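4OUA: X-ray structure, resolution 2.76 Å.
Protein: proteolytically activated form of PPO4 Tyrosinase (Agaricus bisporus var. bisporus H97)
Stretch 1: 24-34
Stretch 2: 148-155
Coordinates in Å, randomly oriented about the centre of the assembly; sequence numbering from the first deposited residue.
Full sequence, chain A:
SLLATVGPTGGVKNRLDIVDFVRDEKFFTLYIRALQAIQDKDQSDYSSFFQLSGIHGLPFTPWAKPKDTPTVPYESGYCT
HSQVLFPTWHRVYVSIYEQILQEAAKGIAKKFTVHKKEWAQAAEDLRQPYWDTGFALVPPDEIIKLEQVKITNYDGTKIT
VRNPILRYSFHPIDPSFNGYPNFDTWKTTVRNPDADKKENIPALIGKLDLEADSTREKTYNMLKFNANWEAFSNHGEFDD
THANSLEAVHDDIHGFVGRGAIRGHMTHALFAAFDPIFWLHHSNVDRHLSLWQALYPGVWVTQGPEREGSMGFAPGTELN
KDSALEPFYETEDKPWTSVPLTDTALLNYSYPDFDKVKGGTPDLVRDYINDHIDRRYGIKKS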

ATOM      1  N   ASP A  24       3.065 -19.227   4.156  1.00 42.21           N
ATOM      2  CA  ASP A  24       1.704 -19.745   4.279  1.00 37.14           C
ATOM      3  C   ASP A  24       1.183 -20.219   2.926  1.00 36.71           C
ATOM      4  O   ASP A  24       0.972 -19.414   2.020  1.00 37.89           O
ATOM      5  CB  ASP A  24       0.774 -18.677   4.858  1.00 35.34           C
ATOM      6  CG  ASP A  24      -0.483 -19.267   5.469  1.00 44.93           C
ATOM      7  OD1 ASP A  24      -1.437 -19.560   4.716  1.00 52.08           O
ATOM      8  OD2 ASP A  24      -0.520 -19.434   6.707  1.00 48.07           O
ATOM      9  N   GLU A  25       0.976 -21.526   2.800  1.00 37.91           N
ATOM     10  CA  GLU A  25       0.570 -22.130   1.533  1.00 37.49           C
ATOM     11  C   GLU A  25      -0.742 -21.555   0.997  1.00 37.85           C
ATOM     12  O   GLU A  25      -0.805 -21.102  -0.144  1.00 35.88           O
ATOM     13  CB  GLU A  25       0.445 -23.647   1.688  1.00 33.90           C
ATOM     14  N   LYS A  26      -1.784 -21.576   1.822  1.00 36.65           N
ATOM     15  CA  LYS A  26      -3.092 -21.073   1.415  1.00 35.01           C
ATOM     16  C   LYS A  26      -3.046 -19.597   1.031  1.00 39.23           C
ATOM     17  O   LYS A  26      -3.455 -19.223  -0.070  1.00 38.40           O
ATOM     18  CB  LYS A  26      -4.119 -21.284   2.531  1.00 43.11           C
ATOM     19  CG  LYS A  26      -4.993 -22.516   2.356  1.00 41.48           C
ATOM     20  CD  LYS A  26      -4.181 -23.796   2.446  1.00 48.55           C
ATOM     21  CE  LYS A  26      -5.045 -25.014   2.154  1.00 56.60           C
ATOM     22  NZ  LYS A  26      -6.236 -25.081   3.046  1.00 60.08           N
ATOM     23  N   PHE A  27      -2.550 -18.766   1.942  1.00 32.35           N
ATOM     24  CA  PHE A  27      -2.492 -17.323   1.729  1.00 32.77           C
ATOM     25  C   PHE A  27      -1.655 -16.947   0.509  1.00 34.01           C
ATOM     26  O   PHE A  27      -2.051 -16.093  -0.286  1.00 35.40           O
ATOM     27  CB  PHE A  27      -1.931 -16.620   2.969  1.00 36.76           C
ATOM     28  CG  PHE A  27      -2.927 -16.459   4.081  1.00 39.62           C
ATOM     29  CD1 PHE A  27      -4.284 -16.380   3.809  1.00 41.85           C
ATOM     30  CD2 PHE A  27      -2.508 -16.380   5.398  1.00 36.24           C
ATOM     31  CE1 PHE A  27      -5.204 -16.227   4.832  1.00 37.76           C
ATOM     32  CE2 PHE A  27      -3.421 -16.229   6.424  1.00 37.69           C
ATOM     33  CZ  PHE A  27      -4.772 -16.152   6.140  1.00 37.73           C
ATOM     34  N   PHE A  28      -0.498 -17.583   0.366  1.00 33.15           N
ATOM     35  CA  PHE A  28       0.412 -17.264  -0.727  1.00 30.50           C
ATOM     36  C   PHE A  28      -0.169 -17.686  -2.071  1.00 32.20           C
ATOM     37  O   PHE A  28      -0.095 -16.940  -3.046  1.00 34.01           O
ATOM     38  CB  PHE A  28       1.772 -17.929  -0.506  1.00 32.80           C
ATOM     39  CG  PHE A  28       2.817 -17.516  -1.502  1.00 31.21           C
ATOM     40  CD1 PHE A  28       3.313 -16.223  -1.508  1.00 30.07           C
ATOM     41  CD2 PHE A  28       3.308 -18.421  -2.427  1.00 29.90           C
ATOM     42  CE1 PHE A  28       4.276 -15.838  -2.423  1.00 36.61           C
ATOM     43  CE2 PHE A  28       4.271 -18.044  -3.345  1.00 34.97           C
ATOM     44  CZ  PHE A  28       4.756 -16.749  -3.343  1.00 33.20           C
ATOM     45  N   THR A  29      -0.749 -18.882  -2.115  1.00 32.76           N
ATOM     46  CA  THR A  29      -1.388 -19.384  -3.327  1.00 29.76           C
ATOM     47  C   THR A  29      -2.546 -18.491  -3.757  1.00 31.96           C
ATOM     48  O   THR A  29      -2.685 -18.164  -4.936  1.00 33.66           O
ATOM     49  CB  THR A  29      -1.918 -20.817  -3.138  1.00 31.68           C
ATOM     50  OG1 THR A  29      -0.817 -21.727  -3.023  1.00 29.81           O
ATOM     51  CG2 THR A  29      -2.781 -21.222  -4.322  1.00 31.79           C
ATOM     52  N   LEU A  30      -3.376 -18.102  -2.794  1.00 32.53           N
ATOM     53  CA  LEU A  30      -4.535 -17.265  -3.080  1.00 36.67           C
ATOM     54  C   LEU A  30      -4.110 -15.883  -3.555  1.00 32.47           C
ATOM     55  O   LEU A  30      -4.770 -15.277  -4.399  1.00 34.39           O
ATOM     56  CB  LEU A  30      -5.433 -17.143  -1.846  1.00 36.44           C
ATOM     57  CG  LEU A  30      -6.277 -18.370  -1.495  1.00 38.41           C
ATOM     58  CD1 LEU A  30      -7.138 -18.099  -0.269  1.00 36.11           C
ATOM     59  CD2 LEU A  30      -7.139 -18.781  -2.680  1.00 36.48           C
ATOM     60  N   TYR A  31      -3.001 -15.393  -3.013  1.00 32.72           N
ATOM     61  CA  TYR A  31      -2.498 -14.071  -3.361  1.00 31.34           C
ATOM     62  C   TYR A  31      -1.931 -14.056  -4.780  1.00 27.87           C
ATOM     63  O   TYR A  31      -2.177 -13.125  -5.545  1.00 26.49           O
ATOM     64  CB  TYR A  31      -1.437 -13.620  -2.354  1.00 26.69           C
ATOM     65  CG  TYR A  31      -1.070 -12.159  -2.468  1.00 28.14           C
ATOM     66  CD1 TYR A  31      -1.878 -11.176  -1.911  1.00 28.46           C
ATOM     67  CD2 TYR A  31       0.083 -11.761  -3.133  1.00 28.43           C
ATOM     68  CE1 TYR A  31      -1.549  -9.838  -2.012  1.00 27.73           C
ATOM     69  CE2 TYR A  31       0.421 -10.423  -3.240  1.00 28.46           C
ATOM     70  CZ  TYR A  31      -0.400  -9.466  -2.676  1.00 31.61           C
ATOM     71  OH  TYR A  31      -0.072  -8.134  -2.779  1.00 28.97           O
ATOM     72  N   ILE A  32      -1.176 -15.095  -5.125  1.00 28.93           N
ATOM     73  CA  ILE A  32      -0.588 -15.211  -6.455  1.00 29.70           C
ATOM     74  C   ILE A  32      -1.660 -15.400  -7.524  1.00 33.34           C
ATOM     75  O   ILE A  32      -1.543 -14.881  -8.636  1.00 31.65           O
ATOM     76  CB  ILE A  32       0.407 -16.384  -6.532  1.00 32.09           C
ATOM     77  CG1 ILE A  32       1.526 -16.208  -5.503  1.00 31.68           C
ATOM     78  CG2 ILE A  32       0.980 -16.504  -7.936  1.00 29.81           C
ATOM     79  CD1 ILE A  32       2.359 -14.964  -5.708  1.00 30.12           C
ATOM     80  N   ARG A  33      -2.704 -16.147  -7.184  1.00 32.77           N
ATOM     81  CA  ARG A  33      -3.809 -16.373  -8.106  1.00 33.16           C
ATOM     82  C   ARG A  33      -4.655 -15.116  -8.282  1.00 36.46           C
ATOM     83  O   ARG A  33      -4.958 -14.713  -9.404  1.00 34.08           O
ATOM     84  CB  ARG A  33      -4.688 -17.529  -7.623  1.00 30.80           C
ATOM     85  CG  ARG A  33      -4.022 -18.893  -7.685  1.00 30.68           C
ATOM     86  CD  ARG A  33      -3.606 -19.244  -9.105  1.00 30.98           C
ATOM     87  NE  ARG A  33      -3.354 -20.675  -9.264  1.00 37.26           N
ATOM     88  CZ  ARG A  33      -2.908 -21.238 -10.385  1.00 35.26           C
ATOM     89  NH1 ARG A  33      -2.655 -20.491 -11.451  1.00 27.66           N
ATOM     90  NH2 ARG A  33      -2.710 -22.547 -10.437  1.00 32.62           N
ATOM     91  N   ALA A  34      -5.034 -14.500  -7.164  1.00 34.21           N
ATOM     92  CA  ALA A  34      -5.917 -13.339  -7.189  1.00 30.81           C
ATOM     93  C   ALA A  34      -5.229 -12.126  -7.800  1.00 34.22           C
ATOM     94  O   ALA A  34      -5.856 -11.336  -8.506  1.00 41.68           O
ATOM     95  CB  ALA A  34      -6.408 -13.017  -5.788  1.00 33.62           C
ATOM     96  N   GLN A 148       9.656 -17.402 -10.984  1.00 33.14           N
ATOM     97  CA  GLN A 148       8.618 -18.407 -10.787  1.00 31.32           C
ATOM     98  C   GLN A 148       8.462 -18.682  -9.294  1.00 38.51           C
ATOM     99  O   GLN A 148       9.442 -18.653  -8.548  1.00 37.28           O
ATOM    100  CB  GLN A 148       8.960 -19.697 -11.537  1.00 36.33           C
ATOM    101  CG  GLN A 148       9.272 -19.504 -13.018  1.00 41.24           C
ATOM    102  CD  GLN A 148       8.025 -19.413 -13.881  1.00 46.60           C
ATOM    103  OE1 GLN A 148       6.991 -20.000 -13.561  1.00 45.04           O
ATOM    104  NE2 GLN A 148       8.121 -18.678 -14.984  1.00 41.07           N
ATOM    105  N   VAL A 149       7.233 -18.942  -8.858  1.00 32.70           N
ATOM    106  CA  VAL A 149       6.969 -19.194  -7.446  1.00 29.46           C
ATOM    107  C   VAL A 149       6.129 -20.450  -7.239  1.00 33.71           C
ATOM    108  O   VAL A 149       5.269 -20.776  -8.055  1.00 33.13           O
ATOM    109  CB  VAL A 149       6.250 -18.001  -6.783  1.00 40.48           C
ATOM    110  CG1 VAL A 149       7.171 -16.787  -6.719  1.00 32.58           C
ATOM    111  CG2 VAL A 149       4.964 -17.670  -7.528  1.00 35.59           C
ATOM    112  N   LYS A 150       6.384 -21.146  -6.136  1.00 40.06           N
ATOM    113  CA  LYS A 150       5.663 -22.371  -5.810  1.00 36.86           C
ATOM    114  C   LYS A 150       4.328 -22.089  -5.127  1.00 41.86           C
ATOM    115  O   LYS A 150       4.272 -21.420  -4.094  1.00 33.41           O
ATOM    116  CB  LYS A 150       6.513 -23.270  -4.908  1.00 44.02           C
ATOM    117  CG  LYS A 150       7.806 -23.764  -5.532  1.00 47.12           C
ATOM    118  CD  LYS A 150       8.572 -24.634  -4.546  1.00 63.73           C
ATOM    119  CE  LYS A 150       9.884 -25.130  -5.131  1.00 75.34           C
ATOM    120  NZ  LYS A 150      10.653 -25.933  -4.140  1.00 62.45           N
ATOM    121  N   ILE A 151       3.251 -22.608  -5.708  1.00 41.34           N
ATOM    122  CA  ILE A 151       1.939 -22.528  -5.084  1.00 38.41           C
ATOM    123  C   ILE A 151       1.264 -23.893  -5.120  1.00 39.50           C
ATOM    124  O   ILE A 151       1.804 -24.848  -5.679  1.00 40.30           O
ATOM    125  CB  ILE A 151       1.034 -21.490  -5.775  1.00 31.31           C
ATOM    126  CG1 ILE A 151       0.770 -21.889  -7.226  1.00 35.80           C
ATOM    127  CG2 ILE A 151       1.658 -20.107  -5.705  1.00 33.64           C
ATOM    128  CD1 ILE A 151      -0.151 -20.939  -7.959  1.00 33.84           C
ATOM    129  N   THR A 152       0.089 -23.984  -4.508  1.00 32.43           N
ATOM    130  CA  THR A 152      -0.683 -25.217  -4.533  1.00 37.18           C
ATOM    131  C   THR A 152      -1.713 -25.158  -5.654  1.00 40.15           C
ATOM    132  O   THR A 152      -2.473 -24.194  -5.760  1.00 37.08           O
ATOM    133  CB  THR A 152      -1.390 -25.475  -3.191  1.00 39.34           C
ATOM    134  OG1 THR A 152      -0.410 -25.720  -2.174  1.00 48.83           O
ATOM    135  CG2 THR A 152      -2.311 -26.679  -3.296  1.00 31.94           C
ATOM    136  N   ASN A 153      -1.728 -26.187  -6.494  1.00 41.34           N
ATOM    137  CA  ASN A 153      -2.656 -26.232  -7.613  1.00 37.60           C
ATOM    138  C   ASN A 153      -4.074 -26.549  -7.148  1.00 43.17           C
ATOM    139  O   ASN A 153      -4.285 -26.944  -6.000  1.00 45.18           O
ATOM    140  CB  ASN A 153      -2.198 -27.257  -8.647  1.00 41.89           C
ATOM    141  CG  ASN A 153      -2.542 -26.842 -10.059  1.00 46.15           C
ATOM    142  OD1 ASN A 153      -3.369 -25.955 -10.273  1.00 46.81           O
ATOM    143  ND2 ASN A 153      -1.907 -27.481 -11.036  1.00 42.12           N
ATOM    144  N   TYR A 154      -5.042 -26.379  -8.044  1.00 42.26           N
ATOM    145  CA  TYR A 154      -6.449 -26.537  -7.689  1.00 43.61           C
ATOM    146  C   TYR A 154      -6.815 -27.981  -7.348  1.00 42.51           C
ATOM    147  O   TYR A 154      -7.928 -28.256  -6.901  1.00 47.31           O
ATOM    148  CB  TYR A 154      -7.341 -26.031  -8.823  1.00 42.89           C
ATOM    149  CG  TYR A 154      -7.132 -24.572  -9.158  1.00 40.57           C
ATOM    150  CD1 TYR A 154      -7.621 -23.572  -8.326  1.00 39.74           C
ATOM    151  CD2 TYR A 154      -6.451 -24.194 -10.307  1.00 32.37           C
ATOM    152  CE1 TYR A 154      -7.434 -22.234  -8.628  1.00 39.09           C
ATOM    153  CE2 TYR A 154      -6.259 -22.859 -10.617  1.00 38.32           C
ATOM    154  CZ  TYR A 154      -6.753 -21.884  -9.774  1.00 38.71           C
ATOM    155  OH  TYR A 154      -6.565 -20.554 -10.078  1.00 37.83           O
ATOM    156  N   ASP A 155      -5.877 -28.898  -7.558  1.00 45.96           N
ATOM    157  CA  ASP A 155      -6.093 -30.299  -7.216  1.00 50.07           C
ATOM    158  C   ASP A 155      -5.329 -30.682  -5.951  1.00 46.02           C
ATOM    159  O   ASP A 155      -5.536 -31.758  -5.393  1.00 52.38           O
ATOM    160  CB  ASP A 155      -5.684 -31.206  -8.380  1.00 52.45           C
ATOM    161  CG  ASP A 155      -4.345 -30.823  -8.980  1.00 49.07           C
ATOM    162  OD1 ASP A 155      -3.491 -30.285  -8.245  1.00 50.75           O
ATOM    163  OD2 ASP A 155      -4.146 -31.060 -10.190  1.00 43.74           O
TER

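The centre of this contact is Ile151, a buried strand residue whose CA-to-CB bond points toward the helix. Its CG2 lies 4.0 Å from Phe28 CD2 and 3.9 Å from Ile32 CG1, so a single methyl touches two side chains that sit one helical turn apart. Two residues earlier on the strand, Val149 also points toward the helix and extends the same apolar patch: Val149 CB is 4.0 Å from Phe28 CZ, and Val149 CG2 is 4.2 Å from Ile32 CG2. The first rule is one of periodicity. Alternation along the strand brings Val149 and Ile151 to the helix and turns Lys150 away, while an i, i+4 spacing on the helix supplies the matching pair.

Phe28 reaches this patch by extension. Its CA-to-CB bond points sideways, but with chi1 in the t well the ring end comes nearer the strand. The ring presents its edge to Val149 CB and also to the backbone of Lys150, whose O lies 3.5 Å from Phe28 CE2. Lys150 thus contributes its main chain here while its side chain runs outward.

The closest approach of the two backbones is at Thr29 and Ile151, whose CA atoms are 4.9 Å apart. Here the CA-to-CB bond of Thr29 points toward the strand, its OG1 3.3 Å from Ile151 CB. That hydroxyl also makes the hydrogen bond that joins the two elements: Thr152 N donates to Thr29 OG1 at 2.8 Å, nearly straight at 175°. The same OG1 donates to Glu25 O at 2.9 Å, within its own helix. One hydroxyl therefore accepts from the strand and donates to the preceding turn, which settles its direction and leaves no buried polar atom of Thr29 unpaired. The helix and strand axes cross at an angle of 107°, and a single hydrogen bond links the two elements.

Farther along the helix, Arg33 forms the polar edge and is the helix residue most covered by the strand segment. Its guanidinium lies between two groups: Ile151 CD1 packs over one face, 3.5 Å from Arg33 NE, and Tyr154 OH lies over the opposite face, 3.3 Å from Arg33 NE. The latter approach has too poor an angle for a hydrogen bond, as befits an atom over the face of the group. Near the guanidinium plane, Asn153 OD1 is 3.5 Å from Arg33 NH2. Asn153 OD1 accepts a hydrogen bond from Tyr154 N at 2.8 Å, within the segment that follows the strand.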